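Local coordinates for yfhH hypothetical protein (Bacillus subtilis, PDB 1SF9) that is of unknown function but is probably a transcriptional regulator that forms a homodimer, at residues 57-60 / 61-65; 73-77 / 78-82. All coordinates share one frame; numbering follows the deposited sequence.

Both contacts use helix 57-74, and they come in series along the chain. Contact 1 (57-60 / 61-65) forms its first turns, where it packs back on helix 34-53. Contact 2 (73-77 / 78-82) begins in its last turn and continues into the loop that leads to strand 85-88 of the antiparallel sheet. Their centres lie 25 Å apart on opposite sides of the chain's centre, and their nearest atoms stay about 9 Å apart without touching. A bound platinum ion lies about 9 Å from the side chain of V62 and about 13 Å from that of L75.

Contact 1. Residues 57-60 / 61-65; sequences INEL and AVLER
L60 and E64, one turn apart at the start of helix 57-74, the second arm of an antiparallel helical hairpin with helix 34-53, lie side by side and point the same way, pairing an apolar branch with the stem of an acid. CD1 of L60 rests 3.9 Å from CG of E64. One carboxylate oxygen, OE2 of E64, lies alongside, 3.7 Å from CD1 of L60. The bend in the E64 chain at its second torsion (chi2 -63°) takes CD on past the leucine and leaves only that oxygen beside the methyl. On the next ridge, E59 and L63 repeat the i to i+4 spacing but cross at a slant. OE1 of E59 comes to 3.6 Å from CG of L63, a van der Waals contact of oxygen on the branch carbon. E59 has its CG anti to the backbone N (chi1 -173°), which carries the chain alongside its own carbonyl and on toward the following turn; a second conformer is deposited, so this approach is less certain. Beneath both pairs runs the alpha-helical ladder. E64 N gives its hydrogen to O of L60 at 2.9 Å. L63 N reaches O of E59 at 3.0 Å in an almost straight hydrogen bond (N-H...O 169°). The rungs from A61 N to I57 O and from V62 N to N58 O continue the same pattern. Outside the two segments, L60 and E64 both touch A48 of helix 34-53, while the buried L63 packs against L44 and K47, so this end of the helix closes the hairpin. One turn on, OG1 of T68 is hydrogen-bonded to the carbonyl O of E64. The CG methylene of E64 also comes 3.3 Å from the carbonyl O of L60.

Contact 2. Residues 73-77 / 78-82; sequences YLLNP and EDYSP
Two overlapping turns of 3-10 type at P77-D79 redirect the chain after helix 57-74 toward strand 85-88, and N76, E78, D79 and Y80 meet around them. D79 N donates to the carbonyl O of N76 at 2.9 Å, and Y80 N follows with a 3.1 Å bond to O of P77. Both donors sit well above the plane of the carbonyl they use, the second by 49°, as suits so tight a winding. At the head of the turns N76 adds an Asx turn: its OD1 accepts from E78 N at 3.1 Å. CG of N76 lies anti to the backbone N (chi1 -174°), which brings the amide forward over the start of the turn; OD1 is crowded by CG of E78 in the model, so its exact place is less sure. Amide and carboxylate of N76 and E78 are turned 26° from one another. A lysine in place of N76 would probably leave E78 N without its side-chain acceptor and the entry to the turn less firmly fixed. On another side of N76 a water accepts from its backbone N at 3.0 Å and donates to OD2 of D79, bridging the first residue of the first turn to D79, three residues on. Y80 swings back underneath: the edge of its ring, at CD2, comes 3.4 Å from the carbonyl O of N76, and O of P77 lies near the ring plane. L75 and Y80 both touch I121, and Y80 also rests on I97 and L100 of strand 94-101, so the linker is laid against the sheet. The ring's far end meets the leucine, OH of Y80 standing 3.4 Å from CD1 of L75.

Contact 1. Residues 57-60 / 61-65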
loop_
_atom_site.group_PDB
_atom_site.type_symbol
_atom_site.label_atom_id
_atom_site.label_comp_id
_atom_site.label_asym_id
_atom_site.label_seq_id
_atom_site.Cartn_x
_atom_site.Cartn_y
_atom_site.Cartn_z
ATOM N N ILE A 57 8.395 16.835 -4.942
ATOM C CA ILE A 57 7.966 16.027 -3.815
ATOM C C ILE A 57 6.523 15.535 -3.755
ATOM O O ILE A 57 6.301 14.367 -3.447
ATOM C CB ILE A 57 8.291 16.723 -2.473
ATOM C CG1 ILE A 57 9.682 17.359 -2.540
ATOM C CG2 ILE A 57 8.272 15.698 -1.340
ATOM C CD1 ILE A 57 10.837 16.377 -2.743
ATOM N N ASN A 58 5.577 16.435 -4.019
ATOM C CA ASN A 58 4.159 16.080 -3.990
ATOM C C ASN A 58 3.913 14.915 -4.941
ATOM O O ASN A 58 3.382 13.864 -4.537
ATOM C CB ASN A 58 3.298 17.276 -4.412
ATOM C CG ASN A 58 3.752 17.899 -5.724
ATOM O OD1 ASN A 58 4.871 18.417 -5.828
ATOM N ND2 ASN A 58 2.883 17.855 -6.735
ATOM N N GLU A 59 4.303 15.110 -6.200
ATOM C CA GLU A 59 4.129 14.072 -7.212
ATOM C C GLU A 59 4.882 12.789 -6.867
ATOM O O GLU A 59 4.364 11.686 -7.079
ATOM C CB GLU A 59 4.569 14.567 -8.588
ATOM C CG GLU A 59 4.243 13.563 -9.650
ATOM C CD GLU A 59 2.774 13.169 -9.620
ATOM O OE1 GLU A 59 2.440 12.079 -10.121
ATOM O OE2 GLU A 59 1.954 13.957 -9.096
ATOM N N LEU A 60 6.101 12.916 -6.345
ATOM C CA LEU A 60 6.849 11.732 -5.966
ATOM C C LEU A 60 6.012 10.946 -4.956
ATOM O O LEU A 60 5.922 9.727 -5.029
ATOM C CB LEU A 60 8.197 12.103 -5.331
ATOM C CG LEU A 60 9.029 11.013 -4.664
ATOM C CD1 LEU A 60 9.348 9.901 -5.698
ATOM C CD2 LEU A 60 10.348 11.615 -4.116
ATOM N N ALA A 61 5.384 11.652 -4.020
ATOM C CA ALA A 61 4.596 10.965 -3.004
ATOM C C ALA A 61 3.374 10.264 -3.594
ATOM O O ALA A 61 3.045 9.157 -3.184
ATOM C CB ALA A 61 4.165 11.966 -1.902
ATOM N N VAL A 62 2.713 10.904 -4.548
ATOM C CA VAL A 62 1.541 10.291 -5.187
ATOM C C VAL A 62 1.966 8.999 -5.890
ATOM O O VAL A 62 1.309 7.972 -5.760
ATOM C CB VAL A 62 0.932 11.247 -6.232
ATOM C CG1 VAL A 62 -0.088 10.522 -7.098
ATOM C CG2 VAL A 62 0.270 12.411 -5.534
ATOM N N LEU A 63 3.079 9.057 -6.614
ATOM C CA LEU A 63 3.588 7.882 -7.335
ATOM C C LEU A 63 4.001 6.796 -6.359
ATOM O O LEU A 63 3.704 5.632 -6.578
ATOM C CB LEU A 63 4.789 8.267 -8.210
ATOM C CG LEU A 63 4.399 9.111 -9.431
ATOM C CD1 LEU A 63 5.635 9.821 -9.996
ATOM C CD2 LEU A 63 3.778 8.195 -10.497
ATOM N N GLU A 64 4.661 7.164 -5.255
ATOM C CA GLU A 64 5.091 6.126 -4.316
ATOM C C GLU A 64 3.901 5.479 -3.629
ATOM O O GLU A 64 3.955 4.309 -3.318
ATOM C CB GLU A 64 6.059 6.674 -3.264
ATOM C CG GLU A 64 7.428 7.090 -3.859
ATOM C CD GLU A 64 8.200 5.940 -4.468
ATOM O OE1 GLU A 64 7.936 4.775 -4.108
ATOM O OE2 GLU A 64 9.097 6.207 -5.309
ATOM N N ARG A 65 2.831 6.223 -3.383
ATOM C CA ARG A 65 1.672 5.561 -2.792
ATOM C C ARG A 65 1.091 4.551 -3.786
ATOM O O ARG A 65 0.609 3.498 -3.370
ATOM C CB ARG A 65 0.610 6.568 -2.360
ATOM C CG ARG A 65 1.056 7.279 -1.074
ATOM C CD ARG A 65 -0.015 8.164 -0.449
ATOM N NE ARG A 65 -0.391 9.324 -1.250
ATOM C CZ ARG A 65 0.225 10.508 -1.203
ATOM N NH1 ARG A 65 -0.203 11.507 -1.957
ATOM N NH2 ARG A 65 1.281 10.688 -0.416
#

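Contact 2. Residues 73-77 / 78-82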
loop_
_atom_site.group_PDB
_atom_site.type_symbol
_atom_site.label_atom_id
_atom_site.label_comp_id
_atom_site.label_asym_id
_atom_site.label_seq_id
_atom_site.Cartn_x
_atom_site.Cartn_y
_atom_site.Cartn_z
ATOM N N TYR A 73 -0.479 -6.002 -4.471
ATOM C CA TYR A 73 -1.181 -6.943 -5.342
ATOM C C TYR A 73 -0.314 -8.081 -5.840
ATOM O O TYR A 73 -0.832 -9.080 -6.334
ATOM C CB TYR A 73 -1.832 -6.208 -6.524
ATOM C CG TYR A 73 -3.133 -5.541 -6.145
ATOM C CD1 TYR A 73 -3.148 -4.237 -5.618
ATOM C CD2 TYR A 73 -4.354 -6.219 -6.255
ATOM C CE1 TYR A 73 -4.330 -3.641 -5.205
ATOM C CE2 TYR A 73 -5.546 -5.620 -5.853
ATOM C CZ TYR A 73 -5.521 -4.330 -5.324
ATOM O OH TYR A 73 -6.693 -3.778 -4.889
ATOM N N LEU A 74 1.003 -7.936 -5.717
ATOM C CA LEU A 74 1.939 -8.991 -6.113
ATOM C C LEU A 74 2.086 -10.017 -5.004
ATOM O O LEU A 74 2.450 -11.164 -5.246
ATOM C CB LEU A 74 3.321 -8.408 -6.376
ATOM C CG LEU A 74 3.559 -7.812 -7.758
ATOM C CD1 LEU A 74 4.951 -7.184 -7.784
ATOM C CD2 LEU A 74 3.456 -8.918 -8.818
ATOM N N LEU A 75 1.812 -9.592 -3.774
ATOM C CA LEU A 75 1.943 -10.463 -2.622
ATOM C C LEU A 75 0.730 -11.380 -2.442
ATOM O O LEU A 75 -0.294 -11.216 -3.108
ATOM C CB LEU A 75 2.183 -9.602 -1.376
ATOM C CG LEU A 75 3.471 -8.765 -1.496
ATOM C CD1 LEU A 75 3.549 -7.722 -0.394
ATOM C CD2 LEU A 75 4.688 -9.693 -1.428
ATOM N N ASN A 76 0.850 -12.363 -1.562
ATOM C CA ASN A 76 -0.253 -13.282 -1.327
ATOM C C ASN A 76 -0.758 -13.037 0.084
ATOM O O ASN A 76 -0.034 -13.240 1.054
ATOM C CB ASN A 76 0.212 -14.737 -1.465
ATOM C CG ASN A 76 -0.947 -15.743 -1.379
ATOM O OD1 ASN A 76 -2.071 -15.407 -0.974
ATOM N ND2 ASN A 76 -0.668 -16.994 -1.750
ATOM N N PRO A 77 -2.008 -12.580 0.215
ATOM C CA PRO A 77 -2.552 -12.322 1.545
ATOM C C PRO A 77 -2.385 -13.492 2.507
ATOM O O PRO A 77 -2.229 -13.287 3.700
ATOM C CB PRO A 77 -4.030 -12.007 1.274
ATOM C CG PRO A 77 -4.024 -11.474 -0.126
ATOM C CD PRO A 77 -3.022 -12.351 -0.833
ATOM N N GLU A 78 -2.405 -14.724 2.003
ATOM C CA GLU A 78 -2.277 -15.860 2.913
ATOM C C GLU A 78 -0.904 -16.012 3.552
ATOM O O GLU A 78 -0.724 -16.829 4.461
ATOM C CB GLU A 78 -2.716 -17.168 2.230
ATOM C CG GLU A 78 -2.119 -17.440 0.878
ATOM C CD GLU A 78 -2.770 -18.639 0.190
ATOM O OE1 GLU A 78 -4.008 -18.632 0.006
ATOM O OE2 GLU A 78 -2.048 -19.589 -0.167
ATOM N N ASP A 79 0.063 -15.216 3.110
ATOM C CA ASP A 79 1.389 -15.275 3.715
ATOM C C ASP A 79 1.482 -14.362 4.943
ATOM O O ASP A 79 2.548 -14.229 5.549
ATOM C CB ASP A 79 2.471 -14.876 2.720
ATOM C CG ASP A 79 2.608 -15.867 1.582
ATOM O OD1 ASP A 79 2.289 -17.053 1.789
ATOM O OD2 ASP A 79 3.047 -15.455 0.499
ATOM N N TYR A 80 0.359 -13.747 5.305
ATOM C CA TYR A 80 0.281 -12.852 6.452
ATOM C C TYR A 80 -0.684 -13.480 7.433
ATOM O O TYR A 80 -1.722 -14.024 7.044
ATOM C CB TYR A 80 -0.128 -11.494 6.012
ATOM C CG TYR A 80 0.922 -10.953 5.069
ATOM C CD1 TYR A 80 1.965 -10.180 5.572
ATOM C CD2 TYR A 80 0.841 -11.240 3.705
ATOM C CE1 TYR A 80 2.950 -9.701 4.711
ATOM C CE2 TYR A 80 1.828 -10.766 2.841
ATOM C CZ TYR A 80 2.887 -9.999 3.345
ATOM O OH TYR A 80 3.859 -9.553 2.509
ATOM N N SER A 81 -0.358 -13.411 8.716
ATOM C CA SER A 81 -1.192 -14.079 9.686
ATOM C C SER A 81 -1.858 -13.258 10.757
ATOM O O SER A 81 -1.191 -12.501 11.425
ATOM C CB SER A 81 -0.369 -15.142 10.434
ATOM O OG SER A 81 0.250 -16.048 9.552
ATOM N N PRO A 82 -3.182 -13.401 10.929
ATOM C CA PRO A 82 -3.860 -12.654 11.986
ATOM C C PRO A 82 -3.189 -13.083 13.313
ATOM O O PRO A 82 -2.893 -14.270 13.525
ATOM C CB PRO A 82 -5.302 -13.151 11.882
ATOM C CG PRO A 82 -5.472 -13.347 10.415
ATOM C CD PRO A 82 -4.153 -13.940 9.956
HETATM O O HOH W 1 3.503 -13.120 -0.294
#